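Local coordinates for VirX1 (Cyanophage Syn10, PDB 6QGM), which iodinates diverse substrates as a marine viral halogenase, probably with a reduced flavin cofactor as in the related tryptophan halogenases, at residues Ala73-Ser78 with Glu520-Glu525; Val134-Tyr139 with Lys153-Asn158; Tyr139-Asn144 with His268-Cys273; His143-Arg148 with Tyr511-Pro516. One frame throughout, in Å; residues are numbered along the deposited sequence.

All four contacts lie on the same side of the chain's centre, and contacts 1, 3 and 4 have centres about 11 Å apart from one another; the widest separation, between contacts 1 and 2, is about 16 Å. Helix 137-143 ties contact 2 to contact 3, which share Y139, while contacts 3 and 4 share H143 and N144 at the helix end. Contact 1 closes the longest loop, with the other three nested inside it. Strand 74-76 receives helix 518-527 in contact 1, the start of strand 270-275 receives the end of helix 137-143 in contact 3, and the loop after that helix meets the end of helix 494-512 and the following turn in contact 4. N77 hydrogen-bonds both N137 and N269.

Contact 1: Ala73-Ser78 with Glu520-Glu525; sequences ATYKNS and EFLRDE
L522 has the most surface buried here, followed by Y75, and the two meet through one methyl group and one side of a ring. With CG of L522 anti to its own carbonyl carbon (chi1 -78°), the isobutyl group forks over the strand: CD2 comes to 3.5 Å from CD2 of Y75, and CD1 to 3.7 Å from CB of T74. The leucine and tyrosine side chains run past each other in opposite directions, so CD2 of L522 lies beside the CD2-CE2 bond of the Y75 ring. F521 adds the third surface. Its CE1 approaches CE2 of Y75 at 3.9 Å, and the two rings, steeply inclined with planes 78° apart, meet obliquely with centroids separated by 5.9 Å. No hydrogen bond crosses between the two segments; polar ties of the same helix come from its neighbouring residues H518, to N of Y75, and Y527, to O of A73.

In the fold, this is helix 518-527 packed on strand 74-76, an outermost strand of a three-stranded antiparallel sheet; the segment axes approach to 9.3 Å. Helix and strand are more than 440 residues apart in sequence, so the contact brings the C-terminal helix against an early strand.

The polar ends of the strand residues have other partners. The Y75 hydroxyl is hydrogen-bonded to D64, and OG1 of T74 to O of P285 and ND1 of H166; the tyrosine touches the helix through its ring carbons CD2 and CE2. On the helix, CG of E525 lies over the centre of one F521 face, 3.4 Å above the ring plane.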
# COMPACT_ATOMS: atom_id res chain seq x y z
N ALA B 73 13.99 13.17 -38.90
CA ALA B 73 12.95 12.70 -37.96
C ALA B 73 11.69 12.41 -38.75
O ALA B 73 11.47 13.05 -39.80
CB ALA B 73 12.70 13.73 -36.88
N THR B 74 10.92 11.43 -38.29
CA THR B 74 9.53 11.17 -38.73
C THR B 74 8.66 11.05 -37.49
O THR B 74 9.23 11.10 -36.37
CB THR B 74 9.45 9.95 -39.66
OG1 THR B 74 9.68 8.77 -38.89
CG2 THR B 74 10.43 10.03 -40.81
N TYR B 75 7.35 10.95 -37.68
CA TYR B 75 6.33 10.89 -36.60
C TYR B 75 6.05 9.44 -36.23
O TYR B 75 6.25 8.54 -37.07
CB TYR B 75 5.04 11.62 -37.01
CG TYR B 75 5.11 13.12 -36.93
CD1 TYR B 75 5.26 13.76 -35.71
CD2 TYR B 75 5.02 13.92 -38.06
CE1 TYR B 75 5.30 15.14 -35.60
CE2 TYR B 75 5.05 15.30 -37.97
CZ TYR B 75 5.20 15.91 -36.74
OH TYR B 75 5.26 17.26 -36.63
N LYS B 76 5.59 9.24 -35.00
CA LYS B 76 5.30 7.92 -34.40
C LYS B 76 4.03 8.00 -33.54
O LYS B 76 4.04 8.74 -32.54
CB LYS B 76 6.50 7.49 -33.56
CG LYS B 76 6.38 6.10 -32.95
CD LYS B 76 7.24 5.95 -31.72
CE LYS B 76 6.91 4.70 -30.95
NZ LYS B 76 7.66 4.68 -29.68
N ASN B 77 3.00 7.23 -33.91
CA ASN B 77 1.66 7.29 -33.27
C ASN B 77 1.40 6.02 -32.45
O ASN B 77 0.44 6.04 -31.65
CB ASN B 77 0.58 7.51 -34.34
CG ASN B 77 0.61 8.91 -34.90
OD1 ASN B 77 1.52 9.26 -35.65
ND2 ASN B 77 -0.36 9.73 -34.51
N SER B 78 2.22 4.98 -32.59
CA SER B 78 1.99 3.65 -31.99
C SER B 78 3.28 2.82 -32.01
O SER B 78 4.13 3.05 -32.90
CB SER B 78 0.87 2.93 -32.72
OG SER B 78 0.55 1.71 -32.07
N GLU B 520 3.13 12.31 -46.84
CA GLU B 520 2.47 13.55 -47.35
C GLU B 520 2.48 14.60 -46.24
O GLU B 520 2.88 15.74 -46.53
CB GLU B 520 1.05 13.26 -47.82
CG GLU B 520 0.97 12.47 -49.12
CD GLU B 520 -0.43 12.03 -49.50
OE1 GLU B 520 -1.27 11.86 -48.59
OE2 GLU B 520 -0.72 11.97 -50.75
N PHE B 521 2.09 14.25 -45.01
CA PHE B 521 2.01 15.20 -43.87
C PHE B 521 3.40 15.79 -43.63
O PHE B 521 3.51 17.02 -43.56
CB PHE B 521 1.49 14.54 -42.59
CG PHE B 521 1.19 15.51 -41.46
CD1 PHE B 521 2.19 15.99 -40.63
CD2 PHE B 521 -0.10 15.95 -41.25
CE1 PHE B 521 1.91 16.88 -39.61
CE2 PHE B 521 -0.39 16.84 -40.22
CZ PHE B 521 0.62 17.30 -39.41
N LEU B 522 4.43 14.94 -43.54
CA LEU B 522 5.83 15.36 -43.27
C LEU B 522 6.27 16.31 -44.40
O LEU B 522 6.84 17.38 -44.08
CB LEU B 522 6.73 14.12 -43.18
CG LEU B 522 6.68 13.33 -41.87
CD1 LEU B 522 7.40 11.98 -42.00
CD2 LEU B 522 7.28 14.13 -40.73
N ARG B 523 6.00 15.93 -45.65
CA ARG B 523 6.44 16.67 -46.86
C ARG B 523 5.83 18.08 -46.83
O ARG B 523 6.59 19.05 -47.07
CB ARG B 523 6.03 15.91 -48.12
CG ARG B 523 6.54 16.53 -49.41
CD ARG B 523 5.86 15.92 -50.62
NE ARG B 523 4.44 16.20 -50.55
CZ ARG B 523 3.49 15.48 -51.15
NH1 ARG B 523 3.80 14.44 -51.90
NH2 ARG B 523 2.22 15.80 -50.96
N ASP B 524 4.54 18.19 -46.52
CA ASP B 524 3.74 19.44 -46.65
C ASP B 524 3.88 20.29 -45.39
O ASP B 524 4.03 21.51 -45.54
CB ASP B 524 2.29 19.11 -47.00
CG ASP B 524 2.15 18.40 -48.33
OD1 ASP B 524 2.96 18.69 -49.24
OD2 ASP B 524 1.23 17.54 -48.45
N GLU B 525 3.91 19.68 -44.20
CA GLU B 525 3.85 20.41 -42.90
C GLU B 525 5.25 20.68 -42.33
O GLU B 525 5.40 21.70 -41.65
CB GLU B 525 3.06 19.61 -41.85
CG GLU B 525 1.70 19.15 -42.31
CD GLU B 525 0.72 20.24 -42.69
OE1 GLU B 525 0.58 21.19 -41.92
OE2 GLU B 525 0.12 20.14 -43.78

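Contact 2: Val134-Tyr139 with Lys153-Asn158; sequences VNSNTY and KIPNFN
CG of N137 stands anti to its backbone N (chi1 -157°), and CG of F157 is likewise anti to its own (chi1 171°), so the amide and the ring extend to meet across the two segments. S136 differs: its OG is anti to the carbonyl carbon, which sets the hydroxyl against the P155 ring.

The N137 amide meets the CD1-CE1 bond of F157 obliquely, the amide and ring planes 48° apart, with CG of N137 at 3.5 Å from CD1 and OD1 at 3.4 Å from CE1. Beside them, OG of S136 is 3.5 Å from CD of P155, and CB of S136 is 3.8 Å from CG2 of I154, so the small serine sits against two successive residues of the facing loop.

Both segments lead into helices. Residues I154 to F157 form a type II beta turn, after which N158 takes the N-cap position of helix 159-162. On the other side, OD1 of N135 accepts from N of T138 in a capping bond at the beginning of helix 137-143, although the position of this OD1 is less certain, and the T138 hydroxyl donates to O of N135 at 2.6 Å.

No hydrogen bond joins the two segments. The buried N137 amide finds its partners outside them: OD1 accepts from ND2 of N77, while ND2 serves the carbonyl oxygens of F96 and D162. With both amide atoms engaged, the rotation of the group is fixed, and what it offers F157 is van der Waals contact from a polar group already satisfied.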
# COMPACT_ATOMS: atom_id res chain seq x y z
N VAL B 134 -10.64 1.43 -27.98
CA VAL B 134 -10.35 2.33 -26.81
C VAL B 134 -9.48 3.51 -27.22
O VAL B 134 -9.38 4.46 -26.42
CB VAL B 134 -9.70 1.56 -25.64
CG1 VAL B 134 -10.62 0.45 -25.16
CG2 VAL B 134 -8.31 1.04 -26.01
N ASN B 135 -8.90 3.49 -28.42
CA ASN B 135 -7.93 4.53 -28.87
C ASN B 135 -8.04 4.67 -30.39
O ASN B 135 -7.89 3.67 -31.10
CB ASN B 135 -6.51 4.22 -28.38
CG ASN B 135 -5.52 5.26 -28.84
OD1 ASN B 135 -5.57 5.67 -29.99
ND2 ASN B 135 -4.62 5.67 -27.94
N SER B 136 -8.31 5.89 -30.85
CA SER B 136 -8.55 6.22 -32.28
C SER B 136 -7.21 6.55 -32.94
O SER B 136 -7.12 6.47 -34.17
CB SER B 136 -9.56 7.34 -32.41
OG SER B 136 -10.79 7.00 -31.77
N ASN B 137 -6.20 6.90 -32.14
CA ASN B 137 -4.81 7.06 -32.62
C ASN B 137 -4.46 5.79 -33.40
O ASN B 137 -3.79 5.90 -34.43
CB ASN B 137 -3.84 7.38 -31.48
CG ASN B 137 -2.58 8.09 -31.93
OD1 ASN B 137 -2.43 8.38 -33.12
ND2 ASN B 137 -1.69 8.38 -31.00
N THR B 138 -4.96 4.64 -32.94
CA THR B 138 -4.85 3.29 -33.58
C THR B 138 -5.12 3.37 -35.09
O THR B 138 -4.37 2.75 -35.86
CB THR B 138 -5.83 2.30 -32.94
OG1 THR B 138 -5.65 2.39 -31.53
CG2 THR B 138 -5.64 0.88 -33.42
N TYR B 139 -6.15 4.10 -35.51
CA TYR B 139 -6.57 4.22 -36.94
C TYR B 139 -5.51 4.95 -37.76
O TYR B 139 -5.26 4.53 -38.91
CB TYR B 139 -7.90 4.97 -37.06
CG TYR B 139 -9.07 4.27 -36.41
CD1 TYR B 139 -9.67 3.19 -37.02
CD2 TYR B 139 -9.60 4.72 -35.21
CE1 TYR B 139 -10.74 2.54 -36.42
CE2 TYR B 139 -10.69 4.10 -34.63
CZ TYR B 139 -11.27 3.01 -35.24
OH TYR B 139 -12.34 2.37 -34.68
N LYS B 153 -12.11 15.43 -34.87
CA LYS B 153 -12.77 14.38 -35.70
C LYS B 153 -12.11 13.02 -35.46
O LYS B 153 -12.72 12.00 -35.83
CB LYS B 153 -12.76 14.75 -37.18
CG LYS B 153 -13.87 15.71 -37.60
CD LYS B 153 -13.89 16.10 -39.06
CE LYS B 153 -14.60 17.42 -39.25
NZ LYS B 153 -15.10 17.58 -40.63
N ILE B 154 -10.91 12.99 -34.86
CA ILE B 154 -10.29 11.76 -34.28
C ILE B 154 -10.45 11.85 -32.76
O ILE B 154 -9.82 12.68 -32.12
CB ILE B 154 -8.84 11.61 -34.76
CG1 ILE B 154 -8.77 11.48 -36.28
CG2 ILE B 154 -8.15 10.44 -34.06
CD1 ILE B 154 -9.20 10.14 -36.86
N PRO B 155 -11.36 11.06 -32.14
CA PRO B 155 -11.69 11.22 -30.73
C PRO B 155 -10.50 11.02 -29.79
O PRO B 155 -9.79 10.06 -29.98
CB PRO B 155 -12.72 10.12 -30.46
CG PRO B 155 -13.30 9.79 -31.82
CD PRO B 155 -12.16 10.01 -32.79
N ASN B 156 -10.31 11.94 -28.84
CA ASN B 156 -9.39 11.77 -27.68
C ASN B 156 -7.93 11.67 -28.15
O ASN B 156 -7.13 11.04 -27.45
CB ASN B 156 -9.79 10.56 -26.83
CG ASN B 156 -10.70 10.94 -25.68
OD1 ASN B 156 -11.75 10.32 -25.45
ND2 ASN B 156 -10.33 11.98 -24.95
N PHE B 157 -7.60 12.30 -29.28
CA PHE B 157 -6.23 12.38 -29.86
C PHE B 157 -5.78 13.84 -29.87
O PHE B 157 -6.51 14.68 -30.43
CB PHE B 157 -6.22 11.82 -31.28
CG PHE B 157 -4.93 12.06 -32.03
CD1 PHE B 157 -3.75 11.42 -31.65
CD2 PHE B 157 -4.91 12.91 -33.13
CE1 PHE B 157 -2.57 11.65 -32.35
CE2 PHE B 157 -3.73 13.12 -33.82
CZ PHE B 157 -2.56 12.49 -33.44
N ASN B 158 -4.61 14.10 -29.30
CA ASN B 158 -3.99 15.45 -29.19
C ASN B 158 -2.64 15.38 -29.94
O ASN B 158 -1.70 14.82 -29.38
CB ASN B 158 -3.89 15.86 -27.73
CG ASN B 158 -3.06 17.10 -27.46
OD1 ASN B 158 -2.19 17.49 -28.24
ND2 ASN B 158 -3.34 17.72 -26.33

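Contact 3: Tyr139-Asn144 with His268-Cys273; sequences YLAEHN and HNVTDC
A Schellman motif ends helix 137-143 at this contact: N144 adopts positive phi (57°), and the chain leaves the helix facing the start of strand 270-275, a member of the seven-stranded mixed sheet. The contact therefore joins a helix C-terminus to the entry of a sheet strand.

Two asparagines carry it, reaching in opposite senses. N144, its CG anti to the backbone N, sends its amide across to the backbone of H268 and N269. OD1 accepts from N of N269 at 2.9 Å; the bond is nearly straight, at 167° about the hydrogen, and the donor lies almost along the C=O axis. The H268 ring stands nearly upright to this amide, their planes 81° apart, and presents its edge: CD2 of H268 is 3.9 Å from OD1 of N144.

N269 points back at the helix. Its ND2 reaches O of L140 at 2.7 Å, a weak bond because the N-H direction deviates well from the acceptor. The same ND2 makes a further weak bond to O of R145, so the amide group is drawn between the last turn of the helix and the loop after it. N269 is also bound through its backbone to N77, which ties the strand entry to the neighbouring 74-78 region.

Apolar packing lies alongside this polar pair, where A141 and V270 touch. Within the helix, O of Y139 receives two donors, N and ND1 of H143, the latter in the carbonyl plane and on a lone pair. The valine branch that does the touching is CG1, anti to its own carbonyl carbon and 3.6 Å from CB of A141.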
# COMPACT_ATOMS: atom_id res chain seq x y z
N TYR B 139 -6.15 4.10 -35.51
CA TYR B 139 -6.57 4.22 -36.94
C TYR B 139 -5.51 4.95 -37.76
O TYR B 139 -5.26 4.53 -38.91
CB TYR B 139 -7.90 4.97 -37.06
CG TYR B 139 -9.07 4.27 -36.41
CD1 TYR B 139 -9.67 3.19 -37.02
CD2 TYR B 139 -9.60 4.72 -35.21
CE1 TYR B 139 -10.74 2.54 -36.42
CE2 TYR B 139 -10.69 4.10 -34.63
CZ TYR B 139 -11.27 3.01 -35.24
OH TYR B 139 -12.34 2.37 -34.68
N LEU B 140 -4.93 6.03 -37.22
CA LEU B 140 -3.83 6.80 -37.87
C LEU B 140 -2.66 5.83 -38.11
O LEU B 140 -2.16 5.75 -39.25
CB LEU B 140 -3.40 7.96 -36.98
CG LEU B 140 -4.47 9.02 -36.70
CD1 LEU B 140 -3.92 10.14 -35.80
CD2 LEU B 140 -5.04 9.59 -38.00
N ALA B 141 -2.26 5.12 -37.06
CA ALA B 141 -1.16 4.14 -37.06
C ALA B 141 -1.47 3.06 -38.10
O ALA B 141 -0.60 2.76 -38.91
CB ALA B 141 -0.99 3.55 -35.69
N GLU B 142 -2.70 2.55 -38.11
CA GLU B 142 -3.09 1.37 -38.93
C GLU B 142 -3.12 1.74 -40.41
O GLU B 142 -2.66 0.92 -41.20
CB GLU B 142 -4.43 0.79 -38.46
CG GLU B 142 -4.27 -0.12 -37.26
CD GLU B 142 -5.42 -1.05 -36.95
OE1 GLU B 142 -6.23 -1.31 -37.84
OE2 GLU B 142 -5.49 -1.54 -35.80
N HIS B 143 -3.63 2.92 -40.78
CA HIS B 143 -3.75 3.36 -42.20
C HIS B 143 -2.63 4.34 -42.57
O HIS B 143 -2.70 4.90 -43.66
CB HIS B 143 -5.16 3.90 -42.44
CG HIS B 143 -6.20 2.86 -42.20
ND1 HIS B 143 -6.69 2.59 -40.95
CD2 HIS B 143 -6.81 2.02 -43.04
CE1 HIS B 143 -7.58 1.62 -41.03
NE2 HIS B 143 -7.70 1.27 -42.30
N ASN B 144 -1.63 4.52 -41.69
CA ASN B 144 -0.40 5.31 -41.97
C ASN B 144 -0.81 6.74 -42.38
O ASN B 144 -0.29 7.26 -43.39
CB ASN B 144 0.44 4.62 -43.05
CG ASN B 144 1.84 5.17 -43.14
OD1 ASN B 144 2.50 5.40 -42.12
ND2 ASN B 144 2.29 5.38 -44.37
N HIS B 268 6.54 4.33 -42.12
CA HIS B 268 5.37 4.11 -41.24
C HIS B 268 5.38 5.08 -40.06
O HIS B 268 6.46 5.36 -39.49
CB HIS B 268 5.27 2.64 -40.83
CG HIS B 268 4.85 1.77 -41.97
ND1 HIS B 268 5.11 0.43 -42.01
CD2 HIS B 268 4.21 2.06 -43.12
CE1 HIS B 268 4.64 -0.07 -43.13
NE2 HIS B 268 4.09 0.91 -43.83
N ASN B 269 4.19 5.62 -39.82
CA ASN B 269 3.61 6.14 -38.56
C ASN B 269 4.00 5.39 -37.27
O ASN B 269 3.52 5.83 -36.21
CB ASN B 269 2.09 5.98 -38.71
CG ASN B 269 1.34 7.23 -38.34
OD1 ASN B 269 1.92 8.18 -37.84
ND2 ASN B 269 0.04 7.21 -38.61
N VAL B 270 4.73 4.26 -37.31
CA VAL B 270 4.92 3.37 -36.12
C VAL B 270 6.35 2.79 -36.05
O VAL B 270 6.99 2.64 -37.10
CB VAL B 270 3.89 2.22 -36.09
CG1 VAL B 270 2.46 2.73 -36.22
CG2 VAL B 270 4.19 1.16 -37.13
N THR B 271 6.79 2.46 -34.83
CA THR B 271 7.91 1.53 -34.55
C THR B 271 7.34 0.10 -34.53
O THR B 271 6.52 -0.18 -33.64
CB THR B 271 8.63 1.87 -33.24
OG1 THR B 271 9.00 3.25 -33.20
CG2 THR B 271 9.90 1.07 -33.05
N ASP B 272 7.72 -0.73 -35.49
CA ASP B 272 7.34 -2.17 -35.54
C ASP B 272 8.37 -2.98 -34.76
O ASP B 272 9.58 -2.73 -34.91
CB ASP B 272 7.21 -2.73 -36.96
CG ASP B 272 6.70 -4.16 -37.03
OD1 ASP B 272 5.80 -4.50 -36.25
OD2 ASP B 272 7.20 -4.92 -37.88
N CYS B 273 7.88 -3.91 -33.95
CA CYS B 273 8.67 -4.88 -33.16
C CYS B 273 8.25 -6.28 -33.61
O CYS B 273 7.12 -6.68 -33.34
CB CYS B 273 8.43 -4.66 -31.68
SG CYS B 273 8.73 -2.94 -31.18

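Contact 4: His143-Arg148 with Tyr511-Pro516; sequences HNRLTR and YVKTLP
The backbones join through N of L146, which donates to O of P516 at 3.0 Å and nearly along the C=O axis, where the extended 145-147 loop passes the chain just beyond the type I beta turn V512 to L515.

R145 dominates the side-chain contact. Its chain bends at chi2 (-55°), folding CG to 3.4 Å from O of V512 and bringing the guanidinium over the turn. NH1 then binds two carbonyl oxygens: O of L515 at 2.7 Å, in the guanidinium plane, and O of K513 at 2.8 Å, tilted out of that plane and met from above the carbonyl plane. CA of K513 covers one face of the guanidinium, and NE makes a weak bond back to O of H143, so the group is anchored on both segments.

Apolar contacts flank the arginine. CG1 of V512 touches both CB of H143 and CG of R145, each at 3.8 Å, while the extended K513 chain lays CE at 3.7 Å from CD2 of H143. Farther along the loop, CG2 of T147 lies 3.6 Å from CD1 of L515; the T147 hydroxyl is bound to N of N149. Together these residues join the loop after helix 137-143 to the turn between helices 494-512 and 518-527, and R148 continues the link through a salt bridge to E525.

The chemistry is that of a cation held by neutral carbonyls: two oxygens converge on one nitrogen of R145, and their partial negative charge would be expected to stabilise its positive charge, with the K513 ammonium some way off (NH2 of R145 to NZ of K513, 6.4 Å).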
# COMPACT_ATOMS: atom_id res chain seq x y z
N HIS B 143 -3.63 2.92 -40.78
CA HIS B 143 -3.75 3.36 -42.20
C HIS B 143 -2.63 4.34 -42.57
O HIS B 143 -2.70 4.90 -43.66
CB HIS B 143 -5.16 3.90 -42.44
CG HIS B 143 -6.20 2.86 -42.20
ND1 HIS B 143 -6.69 2.59 -40.95
CD2 HIS B 143 -6.81 2.02 -43.04
CE1 HIS B 143 -7.58 1.62 -41.03
NE2 HIS B 143 -7.70 1.27 -42.30
N ASN B 144 -1.63 4.52 -41.69
CA ASN B 144 -0.40 5.31 -41.97
C ASN B 144 -0.81 6.74 -42.38
O ASN B 144 -0.29 7.26 -43.39
CB ASN B 144 0.44 4.62 -43.05
CG ASN B 144 1.84 5.17 -43.14
OD1 ASN B 144 2.50 5.40 -42.12
ND2 ASN B 144 2.29 5.38 -44.37
N ARG B 145 -1.70 7.36 -41.61
CA ARG B 145 -2.22 8.72 -41.86
C ARG B 145 -1.85 9.61 -40.67
O ARG B 145 -1.52 9.07 -39.61
CB ARG B 145 -3.74 8.70 -42.08
CG ARG B 145 -4.20 7.64 -43.06
CD ARG B 145 -3.51 7.74 -44.41
NE ARG B 145 -4.11 6.83 -45.35
CZ ARG B 145 -4.93 7.18 -46.33
NH1 ARG B 145 -5.23 8.45 -46.55
NH2 ARG B 145 -5.44 6.27 -47.12
N LEU B 146 -1.96 10.92 -40.86
CA LEU B 146 -1.68 11.91 -39.79
C LEU B 146 -2.54 13.16 -40.01
O LEU B 146 -2.88 13.47 -41.18
CB LEU B 146 -0.18 12.21 -39.80
CG LEU B 146 0.43 12.65 -38.47
CD1 LEU B 146 -0.04 11.79 -37.31
CD2 LEU B 146 1.95 12.59 -38.55
N THR B 147 -2.89 13.84 -38.92
CA THR B 147 -3.73 15.06 -38.90
C THR B 147 -3.45 15.80 -37.60
O THR B 147 -3.11 15.11 -36.60
CB THR B 147 -5.22 14.72 -39.04
OG1 THR B 147 -5.97 15.88 -38.70
CG2 THR B 147 -5.64 13.60 -38.13
N ARG B 148 -3.61 17.13 -37.59
CA ARG B 148 -3.49 17.94 -36.34
C ARG B 148 -4.81 17.87 -35.56
O ARG B 148 -4.80 18.29 -34.39
CB ARG B 148 -3.08 19.37 -36.65
CG ARG B 148 -1.66 19.50 -37.18
CD ARG B 148 -0.93 20.73 -36.66
NE ARG B 148 0.45 20.72 -37.10
CZ ARG B 148 0.86 21.06 -38.32
NH1 ARG B 148 -0.03 21.39 -39.25
NH2 ARG B 148 2.14 21.02 -38.65
N TYR B 511 -13.15 7.83 -43.10
CA TYR B 511 -12.75 9.24 -42.82
C TYR B 511 -11.22 9.33 -42.81
O TYR B 511 -10.65 10.28 -43.40
CB TYR B 511 -13.31 9.78 -41.50
CG TYR B 511 -12.67 11.10 -41.12
CD1 TYR B 511 -12.90 12.23 -41.88
CD2 TYR B 511 -11.78 11.19 -40.06
CE1 TYR B 511 -12.29 13.44 -41.58
CE2 TYR B 511 -11.16 12.39 -39.75
CZ TYR B 511 -11.40 13.51 -40.53
OH TYR B 511 -10.77 14.68 -40.24
N VAL B 512 -10.58 8.38 -42.13
CA VAL B 512 -9.10 8.34 -41.93
C VAL B 512 -8.42 8.20 -43.29
O VAL B 512 -7.33 8.79 -43.46
CB VAL B 512 -8.71 7.23 -40.93
CG1 VAL B 512 -7.29 6.72 -41.13
CG2 VAL B 512 -8.90 7.72 -39.49
N LYS B 513 -9.07 7.55 -44.26
CA LYS B 513 -8.54 7.38 -45.64
C LYS B 513 -8.58 8.70 -46.43
O LYS B 513 -7.88 8.77 -47.45
CB LYS B 513 -9.30 6.25 -46.34
CG LYS B 513 -8.89 4.89 -45.82
CD LYS B 513 -9.61 3.73 -46.39
CE LYS B 513 -8.88 2.43 -46.12
NZ LYS B 513 -9.44 1.31 -46.92
N THR B 514 -9.34 9.71 -46.00
CA THR B 514 -9.37 11.06 -46.63
C THR B 514 -8.22 11.91 -46.08
O THR B 514 -7.94 12.97 -46.65
CB THR B 514 -10.72 11.76 -46.46
OG1 THR B 514 -10.83 12.30 -45.14
CG2 THR B 514 -11.89 10.84 -46.75
N LEU B 515 -7.57 11.47 -44.99
CA LEU B 515 -6.48 12.23 -44.32
C LEU B 515 -5.19 12.05 -45.12
O LEU B 515 -5.01 11.05 -45.81
CB LEU B 515 -6.29 11.74 -42.88
CG LEU B 515 -7.44 12.07 -41.92
CD1 LEU B 515 -7.22 11.40 -40.57
CD2 LEU B 515 -7.59 13.59 -41.73
N PRO B 516 -4.25 13.01 -45.06
CA PRO B 516 -2.92 12.82 -45.64
C PRO B 516 -2.18 11.62 -45.01
O PRO B 516 -2.38 11.34 -43.84
CB PRO B 516 -2.18 14.13 -45.37
CG PRO B 516 -3.00 14.85 -44.30
CD PRO B 516 -4.41 14.33 -44.44